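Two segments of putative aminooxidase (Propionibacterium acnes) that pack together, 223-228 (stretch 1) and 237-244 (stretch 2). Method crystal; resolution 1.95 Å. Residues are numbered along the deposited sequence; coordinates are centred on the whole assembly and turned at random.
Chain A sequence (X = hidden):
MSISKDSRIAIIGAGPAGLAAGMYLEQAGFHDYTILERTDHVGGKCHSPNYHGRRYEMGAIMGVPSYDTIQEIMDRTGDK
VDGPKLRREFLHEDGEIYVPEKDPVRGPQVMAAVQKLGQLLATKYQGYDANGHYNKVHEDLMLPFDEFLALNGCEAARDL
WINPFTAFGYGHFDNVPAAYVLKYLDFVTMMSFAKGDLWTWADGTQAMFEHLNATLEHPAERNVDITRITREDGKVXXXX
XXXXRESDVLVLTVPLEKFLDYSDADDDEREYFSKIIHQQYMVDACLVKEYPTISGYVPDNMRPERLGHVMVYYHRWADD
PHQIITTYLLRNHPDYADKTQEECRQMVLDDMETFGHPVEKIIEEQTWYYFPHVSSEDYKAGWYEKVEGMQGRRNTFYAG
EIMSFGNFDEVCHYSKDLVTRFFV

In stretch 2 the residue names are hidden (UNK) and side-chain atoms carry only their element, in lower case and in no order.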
# COMPACT_ATOMS: atom_id res chain seq x y z
N ASN A 223 11.90 -14.17 -12.49
CA ASN A 223 12.61 -15.31 -11.91
C ASN A 223 14.09 -15.04 -11.63
O ASN A 223 14.92 -15.95 -11.69
CB ASN A 223 12.44 -16.53 -12.82
CG ASN A 223 11.00 -16.85 -13.05
OD1 ASN A 223 10.32 -17.34 -12.15
ND2 ASN A 223 10.50 -16.54 -14.25
N VAL A 224 14.39 -13.78 -11.30
CA VAL A 224 15.76 -13.37 -11.02
C VAL A 224 16.03 -13.42 -9.52
O VAL A 224 15.51 -12.60 -8.75
CB VAL A 224 16.05 -11.97 -11.59
CG1 VAL A 224 17.47 -11.50 -11.25
CG2 VAL A 224 15.84 -11.98 -13.12
N ASP A 225 16.85 -14.39 -9.13
CA ASP A 225 17.23 -14.65 -7.75
C ASP A 225 18.55 -13.94 -7.48
O ASP A 225 19.61 -14.51 -7.70
CB ASP A 225 17.38 -16.18 -7.55
CG ASP A 225 17.59 -16.59 -6.09
OD1 ASP A 225 17.72 -15.72 -5.20
OD2 ASP A 225 17.61 -17.82 -5.83
N ILE A 226 18.46 -12.69 -7.06
CA ILE A 226 19.61 -11.87 -6.70
C ILE A 226 20.19 -12.32 -5.37
O ILE A 226 19.53 -12.25 -4.33
CB ILE A 226 19.23 -10.37 -6.54
CG1 ILE A 226 18.71 -9.79 -7.86
CG2 ILE A 226 20.42 -9.57 -6.01
CD1 ILE A 226 18.10 -8.41 -7.73
N THR A 227 21.45 -12.77 -5.40
CA THR A 227 22.11 -13.28 -4.20
C THR A 227 23.08 -12.28 -3.59
O THR A 227 23.41 -12.39 -2.40
CB THR A 227 22.85 -14.57 -4.52
OG1 THR A 227 23.86 -14.31 -5.50
CG2 THR A 227 21.87 -15.63 -5.06
N ARG A 228 23.53 -11.31 -4.38
CA ARG A 228 24.54 -10.36 -3.93
C ARG A 228 24.52 -9.06 -4.75
O ARG A 228 24.45 -9.10 -5.98
CB ARG A 228 25.93 -11.01 -4.01
CG ARG A 228 27.02 -10.32 -3.19
CD ARG A 228 28.14 -11.29 -2.80
NE ARG A 228 27.61 -12.59 -2.36
CZ ARG A 228 27.75 -13.75 -3.02
NH1 ARG A 228 28.44 -13.84 -4.17
NH2 ARG A 228 27.20 -14.86 -2.52
N UNK A 237 27.49 -3.84 -8.97
CA UNK A 237 27.56 -5.21 -9.46
C UNK A 237 26.51 -6.08 -8.78
O UNK A 237 26.47 -6.17 -7.56
n UNK A 237 29.38 -8.39 -11.88
c UNK A 237 28.94 -5.83 -9.28
c UNK A 237 28.62 -7.87 -10.86
c UNK A 237 30.47 -7.65 -12.03
n UNK A 237 30.44 -6.68 -11.14
c UNK A 237 29.29 -6.79 -10.37
N UNK A 238 25.68 -6.70 -9.61
CA UNK A 238 24.57 -7.53 -9.17
C UNK A 238 24.92 -8.96 -9.49
O UNK A 238 25.35 -9.24 -10.60
c UNK A 238 23.26 -7.18 -9.92
c UNK A 238 22.86 -5.72 -9.69
c UNK A 238 23.63 -4.72 -10.55
c UNK A 238 22.12 -8.09 -9.48
N UNK A 239 24.74 -9.85 -8.52
CA UNK A 239 24.99 -11.28 -8.70
C UNK A 239 23.70 -12.08 -8.50
O UNK A 239 23.05 -11.96 -7.47
n UNK A 239 28.83 -9.42 -7.32
c UNK A 239 27.27 -10.92 -7.67
c UNK A 239 27.56 -9.79 -6.98
c UNK A 239 29.31 -10.28 -8.19
n UNK A 239 28.39 -11.21 -8.42
c UNK A 239 26.04 -11.77 -7.70
N UNK A 240 23.36 -12.89 -9.49
CA UNK A 240 22.19 -13.75 -9.42
C UNK A 240 22.63 -15.21 -9.50
O UNK A 240 23.82 -15.51 -9.45
c UNK A 240 21.16 -13.43 -10.55
o UNK A 240 21.65 -13.90 -11.82
c UNK A 240 20.89 -11.94 -10.61
N UNK A 241 21.66 -16.10 -9.62
CA UNK A 241 21.90 -17.52 -9.74
C UNK A 241 22.43 -17.89 -11.14
O UNK A 241 23.24 -18.81 -11.28
c UNK A 241 20.48 -18.42 -7.86
c UNK A 241 20.63 -18.32 -9.38
o UNK A 241 19.48 -17.66 -9.92
N UNK A 242 21.99 -17.14 -12.14
CA UNK A 242 22.33 -17.40 -13.54
C UNK A 242 23.49 -16.53 -14.06
O UNK A 242 24.13 -16.88 -15.05
c UNK A 242 21.11 -17.16 -14.44
o UNK A 242 18.76 -17.37 -14.13
c UNK A 242 19.87 -17.91 -13.97
o UNK A 242 20.00 -19.04 -13.45
N UNK A 243 23.73 -15.39 -13.43
CA UNK A 243 24.74 -14.45 -13.92
C UNK A 243 25.08 -13.41 -12.87
O UNK A 243 24.37 -13.23 -11.89
c UNK A 243 21.05 -11.80 -14.62
c UNK A 243 22.45 -11.92 -14.49
c UNK A 243 23.15 -10.88 -13.86
n UNK A 243 20.60 -12.94 -15.25
c UNK A 243 21.68 -13.75 -15.53
c UNK A 243 22.83 -13.17 -15.07
c UNK A 243 20.34 -10.70 -14.16
c UNK A 243 24.23 -13.74 -15.18
c UNK A 243 21.05 -9.70 -13.55
c UNK A 243 22.44 -9.78 -13.40
N UNK A 244 26.18 -12.71 -13.11
CA UNK A 244 26.50 -11.51 -12.35
C UNK A 244 26.89 -10.40 -13.32
O UNK A 244 27.68 -10.63 -14.26
o UNK A 244 29.41 -11.72 -12.83
o UNK A 244 29.29 -13.47 -11.50
c UNK A 244 28.85 -12.37 -11.92
c UNK A 244 27.60 -11.78 -11.31

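Position 237 carries one carbon followed by a five-membered ring of three carbons and two nitrogens, an imidazole. The closest approach of its side chain to stretch 1 is 6.5 Å, from CB to Arg-228 O, and its backbone O lies 3.9 Å from Arg-228 O. The ring identifies His-237.

Position 238 has four side-chain carbons, forked at the first, with one arm two carbons long; the one-carbon arm lies 4.1 Å from Ile-226 CG2. This beta-branched pattern is that of isoleucine, so the residue is Ile-238. The meeting of its CG2 with Ile-226 is an apolar contact between two buried side chains, while its CA approaches Arg-228 O at 3.6 Å in a CA-H...O contact.

At position 239 one carbon again leads to a five-membered ring with two nitrogens, and a ring carbon packs 3.6 Å from Arg-228 CB. This is His-239, and that carbon is CD2. Arg-228 O lies at the edge of the ring, near its plane, and also accepts a hydrogen bond from His-239 N.

Position 240 bears one carbon carrying one oxygen and one carbon; the terminal carbon lies 3.5 Å from Val-224 CG1 and 4.1 Å from Ile-226 CG1. This is the small branched side chain of threonine. The methyl of Thr-240, CG2, thus packs against two aliphatic side chains. Its OG1 donates to the backbone O of position 243 at 2.8 Å, helping to hold the turn.

Position 241 repeats the pattern of one carbon bearing an oxygen and a carbon, with the oxygen 3.5 Å from Asp-225 CB. It is Thr-241, whose CG2 also lies 4.2 Å from Thr-227 CG2.

Position 242 has two carbons, the second carrying two oxygens. This short carboxylate is Asp-242, which makes no contact with stretch 1; its N donates to Thr-240 OG1 at 3.3 Å.

Position 243 shows one carbon and then fused five- and six-membered rings of eight carbons and one nitrogen, an indole; a six-membered-ring carbon lies 4.2 Å from Val-224 CG1. The residue is Trp-243, and that carbon is CZ2.

Position 244 has two carbons and a terminal pair of oxygens, hence Asp-244. It stays clear of stretch 1, but its OD2 accepts a weak bond from His-237 NE2 at 3.5 Å.

The contact is centred on His-239 O, which accepts from Thr-227 N at 2.7 Å, Arg-228 N at 3.2 Å and Thr-227 OG1 at 3.2 Å. His-239 N returns a 2.7 Å bond to Arg-228 O, completing an antiparallel pair. Beyond this polar clasp, Val-224 and Ile-226 supply apolar packing.

Stretch 2 237-244: HIHTTDWD
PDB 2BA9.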